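Side-chain contact in (5-formylfuran-3-yl)methyl phosphate transaminase (Methanococcus jannaschii, PDB 2Z61), which catalyses pyridoxal-phosphate-dependent transfer of an amino group from alanine to a furfural phosphate, giving the precursor of the furan moiety of methanofuran: residues D114-Q119 with N128-L133. Residues are numbered along the deposited sequence; the frame is centred on the assembly and turned at random.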
loop_
_atom_site.group_PDB
_atom_site.type_symbol
_atom_site.label_atom_id
_atom_site.label_comp_id
_atom_site.label_asym_id
_atom_site.label_seq_id
_atom_site.Cartn_x
_atom_site.Cartn_y
_atom_site.Cartn_z
ATOM N N ASP A 114 -13.188 13.574 15.997
ATOM C CA ASP A 114 -14.389 12.937 15.457
ATOM C C ASP A 114 -14.653 11.590 16.106
ATOM O O ASP A 114 -13.752 10.957 16.659
ATOM C CB ASP A 114 -14.275 12.702 13.950
ATOM C CG ASP A 114 -14.420 13.965 13.139
ATOM O OD1 ASP A 114 -14.638 15.042 13.734
ATOM O OD2 ASP A 114 -14.332 13.870 11.895
ATOM N N GLU A 115 -15.903 11.155 16.024
ATOM C CA GLU A 115 -16.303 9.868 16.562
ATOM C C GLU A 115 -16.779 9.040 15.374
ATOM O O GLU A 115 -17.540 9.526 14.533
ATOM C CB GLU A 115 -17.440 10.029 17.578
ATOM C CG GLU A 115 -17.114 10.958 18.740
ATOM C CD GLU A 115 -18.230 11.019 19.773
ATOM O OE1 GLU A 115 -19.401 11.170 19.374
ATOM O OE2 GLU A 115 -17.939 10.920 20.981
ATOM N N VAL A 116 -16.314 7.799 15.291
ATOM C CA VAL A 116 -16.710 6.913 14.205
ATOM C C VAL A 116 -17.405 5.727 14.847
ATOM O O VAL A 116 -16.881 5.143 15.789
ATOM C CB VAL A 116 -15.478 6.424 13.399
ATOM C CG1 VAL A 116 -15.905 5.437 12.326
ATOM C CG2 VAL A 116 -14.764 7.613 12.770
ATOM N N LEU A 117 -18.596 5.388 14.354
ATOM C CA LEU A 117 -19.368 4.272 14.892
ATOM C C LEU A 117 -18.974 2.968 14.213
ATOM O O LEU A 117 -18.958 2.878 12.991
ATOM C CB LEU A 117 -20.870 4.506 14.672
ATOM C CG LEU A 117 -21.534 5.740 15.298
ATOM C CD1 LEU A 117 -22.868 6.004 14.616
ATOM C CD2 LEU A 117 -21.721 5.529 16.797
ATOM N N ILE A 118 -18.663 1.955 15.009
ATOM C CA ILE A 118 -18.305 0.648 14.475
ATOM C C ILE A 118 -19.083 -0.393 15.264
ATOM O O ILE A 118 -19.384 -0.190 16.439
ATOM C CB ILE A 118 -16.790 0.372 14.613
ATOM C CG1 ILE A 118 -16.320 0.726 16.029
ATOM C CG2 ILE A 118 -16.025 1.168 13.567
ATOM C CD1 ILE A 118 -14.821 0.559 16.251
ATOM N N GLN A 119 -19.418 -1.505 14.623
ATOM C CA GLN A 119 -20.173 -2.550 15.305
ATOM C C GLN A 119 -19.337 -3.318 16.339
ATOM O O GLN A 119 -18.118 -3.453 16.194
ATOM C CB GLN A 119 -20.746 -3.525 14.274
ATOM C CG GLN A 119 -21.533 -4.691 14.857
ATOM C CD GLN A 119 -22.316 -5.431 13.789
ATOM O OE1 GLN A 119 -21.900 -5.486 12.631
ATOM N NE2 GLN A 119 -23.445 -6.016 14.173
ATOM N N ASN A 128 -8.036 0.633 15.003
ATOM C CA ASN A 128 -6.677 1.144 14.861
ATOM C C ASN A 128 -6.577 2.271 13.836
ATOM O O ASN A 128 -5.885 3.271 14.064
ATOM C CB ASN A 128 -5.708 0.008 14.524
ATOM C CG ASN A 128 -5.407 -0.863 15.733
ATOM O OD1 ASN A 128 -5.313 -0.358 16.854
ATOM N ND2 ASN A 128 -5.244 -2.166 15.515
ATOM N N PHE A 129 -7.276 2.121 12.713
ATOM C CA PHE A 129 -7.276 3.157 11.686
ATOM C C PHE A 129 -7.874 4.440 12.266
ATOM O O PHE A 129 -7.366 5.534 12.033
ATOM C CB PHE A 129 -8.135 2.747 10.480
ATOM C CG PHE A 129 -7.548 1.651 9.630
ATOM C CD1 PHE A 129 -6.360 1.019 9.982
ATOM C CD2 PHE A 129 -8.183 1.271 8.450
ATOM C CE1 PHE A 129 -5.817 0.028 9.170
ATOM C CE2 PHE A 129 -7.647 0.283 7.632
ATOM C CZ PHE A 129 -6.460 -0.341 7.994
ATOM N N ILE A 130 -8.960 4.287 13.020
ATOM C CA ILE A 130 -9.660 5.431 13.602
ATOM C C ILE A 130 -8.806 6.207 14.604
ATOM O O ILE A 130 -8.686 7.429 14.498
ATOM C CB ILE A 130 -11.008 4.973 14.244
ATOM C CG1 ILE A 130 -11.981 4.572 13.129
ATOM C CG2 ILE A 130 -11.612 6.105 15.096
ATOM C CD1 ILE A 130 -13.114 3.630 13.568
ATOM N N ARG A 131 -8.203 5.510 15.561
ATOM C CA ARG A 131 -7.348 6.181 16.538
ATOM C C ARG A 131 -6.178 6.859 15.830
ATOM O O ARG A 131 -5.895 8.039 16.059
ATOM C CB ARG A 131 -6.802 5.182 17.559
ATOM C CG ARG A 131 -7.826 4.688 18.554
ATOM C CD ARG A 131 -7.229 3.638 19.476
ATOM N NE ARG A 131 -8.184 3.205 20.492
ATOM C CZ ARG A 131 -8.937 4.034 21.208
ATOM N NH1 ARG A 131 -8.845 5.345 21.024
ATOM N NH2 ARG A 131 -9.779 3.553 22.112
ATOM N N PHE A 132 -5.502 6.107 14.964
ATOM C CA PHE A 132 -4.357 6.630 14.226
ATOM C C PHE A 132 -4.628 8.019 13.657
ATOM O O PHE A 132 -3.738 8.872 13.642
ATOM C CB PHE A 132 -3.984 5.682 13.082
ATOM C CG PHE A 132 -2.754 6.103 12.318
ATOM C CD1 PHE A 132 -1.493 5.650 12.695
ATOM C CD2 PHE A 132 -2.858 6.947 11.214
ATOM C CE1 PHE A 132 -0.344 6.024 11.981
ATOM C CE2 PHE A 132 -1.717 7.332 10.490
ATOM C CZ PHE A 132 -0.457 6.865 10.876
ATOM N N LEU A 133 -5.855 8.241 13.188
ATOM C CA LEU A 133 -6.234 9.531 12.611
ATOM C C LEU A 133 -6.756 10.534 13.641
ATOM O O LEU A 133 -7.330 11.561 13.278
ATOM C CB LEU A 133 -7.275 9.322 11.508
ATOM C CG LEU A 133 -6.798 8.539 10.280
ATOM C CD1 LEU A 133 -7.980 8.211 9.373
ATOM C CD2 LEU A 133 -5.765 9.360 9.523
#
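Ile-130 reaches from its helix to the strand and meets Val-116 and Ile-118, illustrating how one branched aliphatic side chain can join a helix to a sheet. Every interaction across the two segments is apolar, and all three side chains are buried. CD1 of Ile-130 does most of the touching, lying 3.5 Å from CG1 of Val-116 and 3.7 Å from its CB. Behind this methyl the two side chains cross obliquely: CG1 of Ile-130 is 4.1 Å from CG2 of Val-116, and the CG2 branch of Ile-130 lies about equally far from that methyl, at 4.2 Å from CG2 of Val-116. Ile-118, two residues along the strand and on the same face, comes tip to tip, its CG2 3.8 Å from CD1 of Ile-130. With CG1 anti to the carbonyl carbon (chi1 -70°) and the outer bond extended (chi2 158°), CD1 of Ile-130 projects to where it meets both strand side chains.

Strand 115-119, helix 125-132 and strand 136-140 form a beta-alpha-beta crossover in the mixed sheet of this aminotransferase of class I, and the contact packs the crossover helix onto its first strand. Pro-137 of the second strand touches both Ile-130 and Ile-118, extending the apolar cluster to that strand. An alanine in place of Ile-130 would probably leave the facing methyls of Val-116 and Ile-118 without their helix partner and open a gap beneath the helix.

Polar bonds lie outside this interface. Asp-114, just before the strand, is tied to strand 155-161 by its salt bridge with Lys-156. The helix also faces the dimer interface, where Asn-128 ND2 hydrogen-bonds OD1 of Asn-250 of the second subunit.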